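Local atomic coordinates of LSM2-LSM8 complex subunit lsm8 (Schizosaccharomyces pombe, PDB entry 6PPN), a protein that forms part of the nuclear LSM2-LSM8 ring, which binds U6 snRNA ending in a cyclic 2',3' phosphate and helps assemble the spliceosome. Residues F6-D17 and L60-V71; D17-L25 and I35-I43. All coordinates share one frame; numbering follows the deposited sequence.

From the N terminus, F6-D17 turns into the first strand of the Sm core, and D17, shared by both contacts, leads into strand 20-28. That strand folds back against I35-I43 in contact 2, closing a short loop of nine residues. The chain then runs through strands 51-56 and 58-60 before L60-V71 returns to strand 10-15; contact 1 thus closes a loop of 42 residues, within which contact 2 is nested. The two also meet through the sheet, since strand 10-15 has strand 20-28 on one flank and strand 65-71 on the other, with V13 N meeting V21 O. Together they curl one antiparallel sheet round a common core.

Contact 1. Residues F6-D17 and L60-V71; sequences FMEQRVQVITND and LRGENVAMVGLV. With nucleotides of chain A.
With chi1 at -176°, L70 swings CG opposite the backbone N and brings both methyls to the F6 ring. L70 CB itself lies over one face toward the rim, 3.6 Å from F6 CE1, a CH-pi contact; the V68 carbonyl oxygen approaches the ring edge near its plane. On the same side of the sheet V11 CG1 presses unusually tightly on V68 CG1 at 3.5 Å, and V13 CG1 reaches L60 and V65. On the other side I14 and M67 run side by side, M67 bending so that CE touches I14 CB at 3.9 Å.

Strands 10-15 and 65-71 are antiparallel, with Q12-G69 and I14-M67 as hydrogen-bonded pairs. A classic beta bulge follows: I14 O accepts from both A66 N, at 2.9 Å, and M67 N, at 3.0 Å, each in its carbonyl plane. Beyond it N16 N donates to N64 O at 2.7 Å. M67 to L70 pair in turn with a strand of one neighbouring subunit, carrying the sheet round the ring.

At the RNA end, R61, G62 and N64 belong to the Sm2 motif. R61 sets one face of its guanidinium against the uracil of U2 of chain A, near N1, while NE donates to E63 OE1 at 2.7 Å in the guanidinium plane. E63 OE2 has another partner, a basic side chain of a second neighbouring subunit, and G62 N bonds N33. E63 N donates to U2 O2 at 2.8 Å. The base is therefore met by a flat cation over its ring and a backbone N-H at its carbonyl, and the in-plane salt bridge probably fixes the rotation of the arginine that covers it.

Contact 2. Residues D17-L25 and I35-I43; sequences DGRVVLGSL and ILSDSFERI
L22 CB lies over one face of the F40 ring, offset toward the rim and 3.8 Å from CZ, a CH-pi contact, while R42 NE sits at the ring edge, in its plane. L22 also covers a face of the R42 guanidinium, its CD2 standing 3.3 Å from NH1; W81 gives this cation a pi partner as well. F40 holds CG between the backbone N and the carbonyl carbon (chi1 58°), bringing the ring across to L22, and R10 of strand 10-15 packs against the ring too. An alanine here would take the ring from over L22 CB, which would probably open a gap beside L22 and let the R42 side chain turn more freely.

On the side of the sheet bearing V21, L25 and L36, apolar groups meet: V21 CG2 lies 3.6 Å from L36 CD1, and L25 CD1 touches L36 CD2. E41 shares this side; toward R19, its extended chain brings OE1 beside R19 CG. Water 3 accepts from V20 N and lies 2.7 Å from E41 OE1, whereas R19 NH1 has its salt bridge with an acidic side chain of a neighbouring subunit.

Between the backbones, L22 and F40 exchange hydrogen bonds, L22 N to F40 O at 2.9 Å, and S24 and S37 form the next such pair. Between the L22-F40 and S24-S37 pairs the register shifts by one residue, a beta bulge, where the chain turns a corner at S37 and D38. G23 faces this corner fully extended; a side-chain carbon there would clash with S39 CB. One long strand, 20-28, thus pairs with both 34-36 and 39-43, the sharply bent antiparallel arrangement that lets the Sm fold curl into a small barrel.

Contact 1. Residues F6-D17 and L60-V71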
loop_
_atom_site.group_PDB
_atom_site.type_symbol
_atom_site.label_atom_id
_atom_site.label_comp_id
_atom_site.label_asym_id
_atom_site.label_seq_id
_atom_site.Cartn_x
_atom_site.Cartn_y
_atom_site.Cartn_z
ATOM N N PHE H 6 25.341 -1.768 1.780
ATOM C CA PHE H 6 25.135 -2.861 2.727
ATOM C C PHE H 6 25.396 -4.246 2.135
ATOM O O PHE H 6 25.240 -5.242 2.852
ATOM C CB PHE H 6 23.703 -2.838 3.266
ATOM C CG PHE H 6 23.339 -1.596 4.023
ATOM C CD1 PHE H 6 24.305 -0.738 4.496
ATOM C CD2 PHE H 6 22.001 -1.301 4.274
ATOM C CE1 PHE H 6 23.954 0.399 5.202
ATOM C CE2 PHE H 6 21.637 -0.170 4.989
ATOM C CZ PHE H 6 22.629 0.697 5.449
ATOM N N MET H 7 25.762 -4.343 0.855
ATOM C CA MET H 7 25.881 -5.645 0.198
ATOM C C MET H 7 26.866 -6.572 0.915
ATOM O O MET H 7 27.936 -6.149 1.370
ATOM C CB MET H 7 26.325 -5.458 -1.248
ATOM C CG MET H 7 25.204 -5.096 -2.191
ATOM S SD MET H 7 24.042 -6.455 -2.288
ATOM C CE MET H 7 25.149 -7.699 -2.943
ATOM N N GLU H 8 26.497 -7.856 0.995
ATOM C CA GLU H 8 27.326 -8.917 1.561
ATOM C C GLU H 8 27.596 -8.717 3.044
ATOM O O GLU H 8 28.579 -9.246 3.572
ATOM C CB GLU H 8 28.665 -9.071 0.820
ATOM C CG GLU H 8 28.558 -9.185 -0.681
ATOM C CD GLU H 8 27.748 -10.391 -1.144
ATOM O OE1 GLU H 8 27.659 -11.405 -0.404
ATOM O OE2 GLU H 8 27.169 -10.300 -2.254
ATOM N N GLN H 9 26.778 -7.929 3.729
ATOM C CA GLN H 9 26.947 -7.734 5.159
ATOM C C GLN H 9 25.661 -8.099 5.885
ATOM O O GLN H 9 24.586 -8.183 5.277
ATOM C CB GLN H 9 27.344 -6.288 5.476
ATOM C CG GLN H 9 28.621 -5.857 4.772
ATOM C CD GLN H 9 28.701 -4.353 4.619
ATOM O OE1 GLN H 9 29.078 -3.635 5.555
ATOM N NE2 GLN H 9 28.292 -3.858 3.445
ATOM N N ARG H 10 25.791 -8.333 7.197
ATOM C CA ARG H 10 24.633 -8.611 8.040
ATOM C C ARG H 10 23.763 -7.374 8.123
ATOM O O ARG H 10 24.251 -6.261 8.315
ATOM C CB ARG H 10 25.038 -9.042 9.441
ATOM C CG ARG H 10 25.786 -10.355 9.477
ATOM C CD ARG H 10 25.010 -11.519 8.825
ATOM N NE ARG H 10 23.899 -12.040 9.629
ATOM C CZ ARG H 10 23.212 -13.152 9.335
ATOM N NH1 ARG H 10 23.519 -13.874 8.263
ATOM N NH2 ARG H 10 22.213 -13.554 10.117
ATOM N N VAL H 11 22.474 -7.577 7.947
ATOM C CA VAL H 11 21.513 -6.511 7.767
ATOM C C VAL H 11 20.273 -6.898 8.561
ATOM O O VAL H 11 20.018 -8.081 8.792
ATOM C CB VAL H 11 21.267 -6.378 6.254
ATOM C CG1 VAL H 11 19.818 -6.399 5.914
ATOM C CG2 VAL H 11 22.046 -5.188 5.688
ATOM N N GLN H 12 19.505 -5.908 9.008
ATOM C CA GLN H 12 18.315 -6.166 9.811
ATOM C C GLN H 12 17.141 -5.451 9.163
ATOM O O GLN H 12 17.111 -4.226 9.114
ATOM C CB GLN H 12 18.478 -5.702 11.261
ATOM C CG GLN H 12 17.134 -5.683 12.020
ATOM C CD GLN H 12 17.273 -5.388 13.506
ATOM O OE1 GLN H 12 17.761 -6.222 14.273
ATOM N NE2 GLN H 12 16.842 -4.198 13.919
ATOM N N VAL H 13 16.159 -6.211 8.701
ATOM C CA VAL H 13 15.038 -5.673 7.945
ATOM C C VAL H 13 13.848 -5.578 8.870
ATOM O O VAL H 13 13.528 -6.545 9.577
ATOM C CB VAL H 13 14.685 -6.567 6.744
ATOM C CG1 VAL H 13 13.458 -5.984 6.037
ATOM C CG2 VAL H 13 15.869 -6.685 5.767
ATOM N N ILE H 14 13.192 -4.422 8.865
ATOM C CA ILE H 14 11.901 -4.241 9.509
ATOM C C ILE H 14 10.869 -4.169 8.398
ATOM O O ILE H 14 10.969 -3.299 7.518
ATOM C CB ILE H 14 11.843 -2.964 10.351
ATOM C CG1 ILE H 14 13.043 -2.893 11.273
ATOM C CG2 ILE H 14 10.562 -2.959 11.150
ATOM C CD1 ILE H 14 12.900 -3.773 12.367
ATOM N N THR H 15 9.875 -5.050 8.450
ATOM C CA THR H 15 8.858 -5.134 7.417
ATOM C C THR H 15 7.597 -4.397 7.842
ATOM O O THR H 15 7.445 -3.969 8.998
ATOM C CB THR H 15 8.542 -6.595 7.119
ATOM O OG1 THR H 15 8.110 -7.216 8.312
ATOM C CG2 THR H 15 9.766 -7.314 6.705
ATOM N N ASN H 16 6.678 -4.237 6.879
ATOM C CA ASN H 16 5.476 -3.457 7.155
ATOM C C ASN H 16 4.572 -4.124 8.177
ATOM O O ASN H 16 3.753 -3.430 8.794
ATOM C CB ASN H 16 4.698 -3.185 5.866
ATOM C CG ASN H 16 5.409 -2.179 4.959
ATOM O OD1 ASN H 16 6.526 -1.731 5.255
ATOM N ND2 ASN H 16 4.749 -1.793 3.876
ATOM N N ASP H 17 4.674 -5.444 8.360
ATOM C CA ASP H 17 3.897 -6.131 9.383
ATOM C C ASP H 17 4.640 -6.204 10.706
ATOM O O ASP H 17 4.207 -6.930 11.607
ATOM C CB ASP H 17 3.496 -7.542 8.923
ATOM C CG ASP H 17 4.675 -8.349 8.389
ATOM O OD1 ASP H 17 5.825 -7.885 8.517
ATOM O OD2 ASP H 17 4.459 -9.466 7.851
ATOM N N LEU H 60 12.356 -10.938 -0.013
ATOM C CA LEU H 60 11.347 -10.048 0.548
ATOM C C LEU H 60 10.894 -9.109 -0.559
ATOM O O LEU H 60 11.728 -8.491 -1.229
ATOM C CB LEU H 60 11.887 -9.208 1.705
ATOM C CG LEU H 60 12.157 -9.919 3.030
ATOM C CD1 LEU H 60 13.644 -10.220 3.190
ATOM C CD2 LEU H 60 11.627 -9.104 4.198
ATOM N N ARG H 61 9.587 -9.008 -0.761
ATOM C CA ARG H 61 9.074 -8.101 -1.776
ATOM C C ARG H 61 9.169 -6.681 -1.237
ATOM O O ARG H 61 8.768 -6.429 -0.098
ATOM C CB ARG H 61 7.640 -8.464 -2.130
ATOM C CG ARG H 61 7.001 -7.580 -3.207
ATOM C CD ARG H 61 5.646 -8.164 -3.656
ATOM N NE ARG H 61 4.901 -7.199 -4.459
ATOM C CZ ARG H 61 5.020 -7.079 -5.781
ATOM N NH1 ARG H 61 5.846 -7.872 -6.468
ATOM N NH2 ARG H 61 4.299 -6.173 -6.425
ATOM N N GLY H 62 9.685 -5.755 -2.058
ATOM C CA GLY H 62 10.052 -4.426 -1.556
ATOM C C GLY H 62 8.894 -3.637 -0.972
ATOM O O GLY H 62 9.055 -2.872 -0.012
ATOM N N GLU H 63 7.724 -3.795 -1.546
ATOM C CA GLU H 63 6.505 -3.227 -1.013
ATOM C C GLU H 63 6.341 -3.490 0.469
ATOM O O GLU H 63 5.631 -2.752 1.144
ATOM C CB GLU H 63 5.368 -3.893 -1.807
ATOM C CG GLU H 63 3.990 -3.638 -1.429
ATOM C CD GLU H 63 3.072 -4.299 -2.425
ATOM O OE1 GLU H 63 3.510 -5.302 -3.038
ATOM O OE2 GLU H 63 1.942 -3.803 -2.632
ATOM N N ASN H 64 6.955 -4.544 0.990
ATOM C CA ASN H 64 6.723 -4.935 2.371
ATOM C C ASN H 64 7.889 -4.533 3.261
ATOM O O ASN H 64 7.851 -4.759 4.475
ATOM C CB ASN H 64 6.431 -6.447 2.410
ATOM C CG ASN H 64 6.148 -6.978 3.823
ATOM O OD1 ASN H 64 6.866 -7.858 4.300
ATOM N ND2 ASN H 64 5.101 -6.469 4.484
ATOM N N VAL H 65 8.889 -3.873 2.687
ATOM C CA VAL H 65 10.100 -3.473 3.398
ATOM C C VAL H 65 9.943 -2.046 3.892
ATOM O O VAL H 65 9.699 -1.124 3.103
ATOM C CB VAL H 65 11.332 -3.590 2.492
ATOM C CG1 VAL H 65 12.550 -2.961 3.186
ATOM C CG2 VAL H 65 11.592 -5.050 2.178
ATOM N N ALA H 66 10.082 -1.854 5.200
ATOM C CA ALA H 66 10.092 -0.512 5.773
ATOM C C ALA H 66 11.503 0.015 5.953
ATOM O O ALA H 66 11.819 1.137 5.538
ATOM C CB ALA H 66 9.360 -0.503 7.133
ATOM N N MET H 67 12.368 -0.759 6.581
ATOM C CA MET H 67 13.706 -0.263 6.884
ATOM C C MET H 67 14.679 -1.384 6.679
ATOM O O MET H 67 14.341 -2.533 6.954
ATOM C CB MET H 67 13.861 0.175 8.341
ATOM C CG MET H 67 13.167 1.455 8.685
ATOM S SD MET H 67 13.289 1.586 10.466
ATOM C CE MET H 67 11.718 0.872 10.961
ATOM N N VAL H 68 15.900 -1.039 6.274
ATOM C CA VAL H 68 17.032 -1.972 6.248
ATOM C C VAL H 68 18.180 -1.341 7.035
ATOM O O VAL H 68 18.726 -0.314 6.622
ATOM C CB VAL H 68 17.482 -2.300 4.814
ATOM C CG1 VAL H 68 18.619 -3.313 4.847
ATOM C CG2 VAL H 68 16.304 -2.826 3.964
ATOM N N GLY H 69 18.539 -1.930 8.167
ATOM C CA GLY H 69 19.606 -1.413 9.010
ATOM C C GLY H 69 20.849 -2.273 8.867
ATOM O O GLY H 69 20.751 -3.481 8.717
ATOM N N LEU H 70 22.017 -1.647 8.907
ATOM C CA LEU H 70 23.274 -2.376 8.873
ATOM C C LEU H 70 23.625 -2.735 10.309
ATOM O O LEU H 70 23.747 -1.842 11.154
ATOM C CB LEU H 70 24.364 -1.512 8.239
ATOM C CG LEU H 70 25.738 -2.127 8.027
ATOM C CD1 LEU H 70 25.666 -3.172 6.923
ATOM C CD2 LEU H 70 26.713 -1.047 7.615
ATOM N N VAL H 71 23.766 -4.026 10.607
ATOM C CA VAL H 71 24.010 -4.398 11.995
ATOM C C VAL H 71 25.495 -4.217 12.274
ATOM O O VAL H 71 26.363 -4.717 11.541
ATOM C CB VAL H 71 23.507 -5.818 12.323
ATOM C CG1 VAL H 71 22.614 -6.362 11.223
ATOM C CG2 VAL H 71 24.609 -6.757 12.637
ATOM P P U A 2 3.406 -1.778 -9.392
ATOM O OP1 U A 2 2.675 -0.487 -9.546
ATOM O OP2 U A 2 4.546 -2.094 -10.291
ATOM O "O5'" U A 2 4.025 -1.964 -7.948
ATOM C "C5'" U A 2 3.175 -2.060 -6.818
ATOM C "C4'" U A 2 4.002 -2.068 -5.571
ATOM O "O4'" U A 2 4.767 -3.303 -5.536
ATOM C "C3'" U A 2 5.026 -0.937 -5.477
ATOM O "O3'" U A 2 5.285 -0.714 -4.102
ATOM C "C2'" U A 2 6.261 -1.591 -6.055
ATOM O "O2'" U A 2 7.466 -0.956 -5.694
ATOM C "C1'" U A 2 6.138 -2.990 -5.455
ATOM N N1 U A 2 6.905 -4.024 -6.151
ATOM C C2 U A 2 7.786 -4.780 -5.402
ATOM O O2 U A 2 7.927 -4.649 -4.178
ATOM N N3 U A 2 8.479 -5.715 -6.132
ATOM C C4 U A 2 8.380 -5.963 -7.494
ATOM O O4 U A 2 9.070 -6.839 -8.032
ATOM C C5 U A 2 7.453 -5.127 -8.183
ATOM C C6 U A 2 6.773 -4.202 -7.504
HETATM O O HOH W 1 6.990 -9.976 6.379
#

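Contact 2. Residues D17-L25 and I35-I43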
loop_
_atom_site.group_PDB
_atom_site.type_symbol
_atom_site.label_atom_id
_atom_site.label_comp_id
_atom_site.label_asym_id
_atom_site.label_seq_id
_atom_site.Cartn_x
_atom_site.Cartn_y
_atom_site.Cartn_z
ATOM N N ASP H 17 4.674 -5.444 8.360
ATOM C CA ASP H 17 3.897 -6.131 9.383
ATOM C C ASP H 17 4.640 -6.204 10.706
ATOM O O ASP H 17 4.207 -6.930 11.607
ATOM C CB ASP H 17 3.496 -7.542 8.923
ATOM C CG ASP H 17 4.675 -8.349 8.389
ATOM O OD1 ASP H 17 5.825 -7.885 8.517
ATOM O OD2 ASP H 17 4.459 -9.466 7.851
ATOM N N GLY H 18 5.717 -5.435 10.867
ATOM C CA GLY H 18 6.374 -5.326 12.161
ATOM C C GLY H 18 7.405 -6.395 12.448
ATOM O O GLY H 18 7.945 -6.432 13.557
ATOM N N ARG H 19 7.731 -7.242 11.486
ATOM C CA ARG H 19 8.636 -8.333 11.800
ATOM C C ARG H 19 10.074 -7.859 11.646
ATOM O O ARG H 19 10.355 -6.889 10.951
ATOM C CB ARG H 19 8.390 -9.548 10.893
ATOM C CG ARG H 19 7.227 -10.402 11.317
ATOM C CD ARG H 19 6.211 -10.636 10.235
ATOM N NE ARG H 19 6.470 -11.770 9.348
ATOM C CZ ARG H 19 5.547 -12.674 9.016
ATOM N NH1 ARG H 19 5.848 -13.665 8.194
ATOM N NH2 ARG H 19 4.320 -12.601 9.524
ATOM N N VAL H 20 10.982 -8.543 12.335
ATOM C CA VAL H 20 12.397 -8.192 12.362
ATOM C C VAL H 20 13.142 -9.399 11.815
ATOM O O VAL H 20 13.079 -10.477 12.413
ATOM C CB VAL H 20 12.863 -7.865 13.790
ATOM C CG1 VAL H 20 14.370 -7.568 13.812
ATOM C CG2 VAL H 20 12.085 -6.668 14.334
ATOM N N VAL H 21 13.816 -9.259 10.672
ATOM C CA VAL H 21 14.568 -10.404 10.162
ATOM C C VAL H 21 15.979 -9.980 9.801
ATOM O O VAL H 21 16.187 -8.961 9.144
ATOM C CB VAL H 21 13.877 -11.108 8.960
ATOM C CG1 VAL H 21 12.365 -11.222 9.177
ATOM C CG2 VAL H 21 14.169 -10.455 7.682
ATOM N N LEU H 22 16.948 -10.760 10.248
ATOM C CA LEU H 22 18.355 -10.459 10.063
ATOM C C LEU H 22 18.934 -11.423 9.053
ATOM O O LEU H 22 18.557 -12.604 9.030
ATOM C CB LEU H 22 19.126 -10.594 11.377
ATOM C CG LEU H 22 18.884 -9.476 12.391
ATOM C CD1 LEU H 22 17.630 -9.768 13.218
ATOM C CD2 LEU H 22 20.127 -9.307 13.281
ATOM N N GLY H 23 19.868 -10.945 8.241
ATOM C CA GLY H 23 20.567 -11.875 7.361
ATOM C C GLY H 23 21.576 -11.143 6.504
ATOM O O GLY H 23 21.734 -9.930 6.603
ATOM N N SER H 24 22.288 -11.912 5.677
ATOM C CA SER H 24 23.274 -11.327 4.778
ATOM C C SER H 24 22.623 -10.802 3.506
ATOM O O SER H 24 21.872 -11.520 2.836
ATOM C CB SER H 24 24.339 -12.355 4.452
ATOM O OG SER H 24 24.878 -12.826 5.668
ATOM N N LEU H 25 22.899 -9.544 3.170
ATOM C CA LEU H 25 22.259 -8.965 1.991
ATOM C C LEU H 25 22.979 -9.502 0.768
ATOM O O LEU H 25 24.166 -9.225 0.562
ATOM C CB LEU H 25 22.284 -7.441 2.034
ATOM C CG LEU H 25 21.572 -6.711 0.884
ATOM C CD1 LEU H 25 20.086 -7.070 0.889
ATOM C CD2 LEU H 25 21.718 -5.209 1.004
ATOM N N ILE H 35 17.240 -10.006 -1.234
ATOM C CA ILE H 35 17.617 -11.381 -0.924
ATOM C C ILE H 35 18.428 -11.353 0.363
ATOM O O ILE H 35 19.502 -10.740 0.409
ATOM C CB ILE H 35 18.461 -12.021 -2.038
ATOM C CG1 ILE H 35 17.755 -11.996 -3.386
ATOM C CG2 ILE H 35 18.813 -13.465 -1.658
ATOM C CD1 ILE H 35 18.716 -12.306 -4.552
ATOM N N LEU H 36 17.986 -12.100 1.367
ATOM C CA LEU H 36 18.774 -12.344 2.565
ATOM C C LEU H 36 19.112 -13.826 2.633
ATOM O O LEU H 36 18.264 -14.672 2.347
ATOM C CB LEU H 36 18.000 -11.963 3.819
ATOM C CG LEU H 36 17.423 -10.563 3.842
ATOM C CD1 LEU H 36 16.832 -10.295 5.211
ATOM C CD2 LEU H 36 18.492 -9.614 3.527
ATOM N N SER H 37 20.350 -14.152 2.987
ATOM C CA SER H 37 20.717 -15.543 3.214
ATOM C C SER H 37 21.180 -15.722 4.648
ATOM O O SER H 37 21.510 -14.750 5.332
ATOM C CB SER H 37 21.799 -15.999 2.243
ATOM O OG SER H 37 22.992 -15.290 2.474
ATOM N N ASP H 38 21.188 -16.973 5.104
ATOM C CA ASP H 38 21.435 -17.284 6.515
ATOM C C ASP H 38 20.601 -16.397 7.432
ATOM O O ASP H 38 21.065 -15.905 8.467
ATOM C CB ASP H 38 22.918 -17.175 6.847
ATOM C CG ASP H 38 23.710 -18.295 6.257
ATOM O OD1 ASP H 38 23.472 -19.455 6.666
ATOM O OD2 ASP H 38 24.525 -18.033 5.345
ATOM N N SER H 39 19.361 -16.180 7.049
ATOM C CA SER H 39 18.528 -15.235 7.769
ATOM C C SER H 39 17.761 -15.911 8.903
ATOM O O SER H 39 17.604 -17.136 8.968
ATOM C CB SER H 39 17.529 -14.581 6.832
ATOM O OG SER H 39 16.658 -15.585 6.381
ATOM N N PHE H 40 17.291 -15.084 9.824
ATOM C CA PHE H 40 16.444 -15.583 10.900
ATOM C C PHE H 40 15.556 -14.436 11.348
ATOM O O PHE H 40 15.851 -13.268 11.095
ATOM C CB PHE H 40 17.277 -16.179 12.045
ATOM C CG PHE H 40 18.254 -15.216 12.645
ATOM C CD1 PHE H 40 19.547 -15.136 12.158
ATOM C CD2 PHE H 40 17.880 -14.387 13.694
ATOM C CE1 PHE H 40 20.455 -14.244 12.705
ATOM C CE2 PHE H 40 18.787 -13.493 14.249
ATOM C CZ PHE H 40 20.078 -13.427 13.757
ATOM N N GLU H 41 14.422 -14.767 11.950
ATOM C CA GLU H 41 13.535 -13.743 12.482
ATOM C C GLU H 41 13.787 -13.629 13.969
ATOM O O GLU H 41 14.046 -14.633 14.623
ATOM C CB GLU H 41 12.064 -14.071 12.244
ATOM C CG GLU H 41 11.148 -13.110 12.968
ATOM C CD GLU H 41 9.688 -13.222 12.567
ATOM O OE1 GLU H 41 8.914 -12.317 12.942
ATOM O OE2 GLU H 41 9.319 -14.190 11.868
ATOM N N ARG H 42 13.698 -12.415 14.501
ATOM C CA ARG H 42 13.763 -12.184 15.940
ATOM C C ARG H 42 12.403 -11.701 16.406
ATOM O O ARG H 42 11.840 -10.768 15.821
ATOM C CB ARG H 42 14.810 -11.129 16.307
ATOM C CG ARG H 42 16.151 -11.653 16.694
ATOM C CD ARG H 42 17.153 -10.494 16.835
ATOM N NE ARG H 42 18.488 -11.024 17.128
ATOM C CZ ARG H 42 19.619 -10.341 16.994
ATOM N NH1 ARG H 42 19.592 -9.091 16.570
ATOM N NH2 ARG H 42 20.782 -10.918 17.283
ATOM N N ILE H 43 11.866 -12.353 17.421
ATOM C CA ILE H 43 10.622 -11.926 18.042
ATOM C C ILE H 43 10.970 -11.472 19.450
ATOM O O ILE H 43 11.163 -12.290 20.358
ATOM C CB ILE H 43 9.561 -13.025 18.038
ATOM C CG1 ILE H 43 9.317 -13.501 16.598
ATOM C CG2 ILE H 43 8.287 -12.504 18.660
ATOM C CD1 ILE H 43 8.327 -14.628 16.484
HETATM O O HOH W 2 8.713 -13.455 8.702
HETATM O O HOH W 3 10.079 -10.247 14.151
#